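PDB 7BUG: terminal oxygenase component of carbazole from Janthinobacterium sp., which catalyses the angular dioxygenation of carbazole at carbons 1 and 9a, giving an unstable cis-hydrodiol that opens to 2'-aminobiphenyl-2,3-diol. Local coordinates for residues A[191-195]-A[196-200]. Residues are numbered along the deposited sequence; the frame is centred on the assembly and turned at random.
Sequences ILVKD and NDLAL
Leu198 folds back against the short helix 191-195 that it follows, its CD1 lying 3.7 Å from CG of Leu192, where the two side chains meet at a slant. The same methyl is 4.3 Å from CG2 of Val193, a looser touch. With chi1 at 169°, Val193 sets CG1 anti to its backbone N and turns CG2 to meet CD2 of Leu200 at 3.6 Å, the two side chains crossing at nearly a right angle. All four of these residues are buried. The backbone evidence identifies a Schellman motif: Asp197, with its positive phi of 67°, is the C-prime residue, Leu198 N hydrogen-bonds Val193 O at 3.1 Å on an in-plane lone pair, and Asp197 N hydrogen-bonds Lys194 O at 3.3 Å from well above the carbonyl plane. Just before them, Asn196 N donates to Leu192 O at 2.8 Å, a helix-type bond. Replacing Leu198 by alanine removes CD1 and would probably open a gap beside Leu192 CG and CD2 and Val193 CG2. Asn196 CB lies 3.7 Å from CD1 of Leu192, while its amide is held by Lys256 and Asn277. On the solvent side, Lys194 and Asp195 are exposed; the Lys194 side chain does not touch 196-200, and Asp195 contributes little more than its CB. Beyond the turn, the Leu200 side chain comes within about 4 Å of that of His187, an iron ligand.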
# COMPACT_ATOMS: atom_id res chain seq x y z
N ILE A 191 35.44 -2.04 9.37
CA ILE A 191 36.36 -1.33 10.30
C ILE A 191 36.80 -2.32 11.38
O ILE A 191 37.99 -2.26 11.76
CB ILE A 191 35.66 -0.09 10.90
CG1 ILE A 191 36.61 0.72 11.80
CG2 ILE A 191 34.39 -0.47 11.66
CD1 ILE A 191 37.63 1.54 11.03
N LEU A 192 35.91 -3.23 11.83
CA LEU A 192 36.24 -4.16 12.95
C LEU A 192 37.40 -5.06 12.49
O LEU A 192 38.35 -5.27 13.25
CB LEU A 192 35.02 -5.00 13.36
CG LEU A 192 35.31 -6.18 14.29
CD1 LEU A 192 35.70 -5.69 15.67
CD2 LEU A 192 34.09 -7.11 14.43
N VAL A 193 37.32 -5.58 11.27
CA VAL A 193 38.30 -6.55 10.72
C VAL A 193 39.67 -5.83 10.66
O VAL A 193 40.69 -6.44 11.05
CB VAL A 193 37.81 -7.07 9.35
CG1 VAL A 193 38.87 -7.85 8.61
CG2 VAL A 193 36.53 -7.91 9.47
N LYS A 194 39.69 -4.54 10.30
CA LYS A 194 40.96 -3.76 10.20
C LYS A 194 41.46 -3.39 11.60
O LYS A 194 42.57 -3.76 11.94
CB LYS A 194 40.79 -2.50 9.35
CG LYS A 194 39.92 -2.64 8.11
CD LYS A 194 39.90 -1.38 7.23
CE LYS A 194 38.98 -1.51 6.03
NZ LYS A 194 39.50 -2.47 5.04
N ASP A 195 40.66 -2.64 12.37
CA ASP A 195 41.08 -2.05 13.66
C ASP A 195 41.19 -3.10 14.77
O ASP A 195 41.84 -2.76 15.78
CB ASP A 195 40.14 -0.96 14.12
CG ASP A 195 40.20 0.30 13.28
OD1 ASP A 195 40.95 0.29 12.29
OD2 ASP A 195 39.46 1.25 13.61
N ASN A 196 40.54 -4.27 14.65
CA ASN A 196 40.70 -5.35 15.68
C ASN A 196 41.51 -6.50 15.09
O ASN A 196 41.64 -7.52 15.77
CB ASN A 196 39.38 -5.87 16.28
CG ASN A 196 39.62 -6.51 17.63
OD1 ASN A 196 40.42 -5.99 18.42
ND2 ASN A 196 38.92 -7.62 17.91
N ASP A 197 42.05 -6.36 13.88
CA ASP A 197 43.14 -7.26 13.43
C ASP A 197 42.63 -8.69 13.24
O ASP A 197 43.42 -9.63 13.47
CB ASP A 197 44.27 -7.25 14.46
CG ASP A 197 45.62 -7.24 13.80
OD1 ASP A 197 45.83 -6.35 12.97
OD2 ASP A 197 46.44 -8.14 14.11
N LEU A 198 41.39 -8.89 12.78
CA LEU A 198 40.80 -10.25 12.70
C LEU A 198 41.35 -11.01 11.49
O LEU A 198 41.44 -10.43 10.40
CB LEU A 198 39.28 -10.15 12.59
CG LEU A 198 38.58 -9.37 13.70
CD1 LEU A 198 37.06 -9.40 13.50
CD2 LEU A 198 38.93 -9.96 15.06
N ALA A 199 41.64 -12.28 11.65
CA ALA A 199 41.68 -13.24 10.53
C ALA A 199 40.24 -13.36 10.02
O ALA A 199 39.35 -13.80 10.77
CB ALA A 199 42.19 -14.58 10.97
N LEU A 200 39.97 -12.89 8.81
CA LEU A 200 38.63 -13.14 8.23
C LEU A 200 38.85 -13.57 6.80
O LEU A 200 39.26 -12.75 5.97
CB LEU A 200 37.78 -11.87 8.29
CG LEU A 200 36.30 -12.08 7.95
CD1 LEU A 200 35.58 -12.74 9.12
CD2 LEU A 200 35.62 -10.77 7.56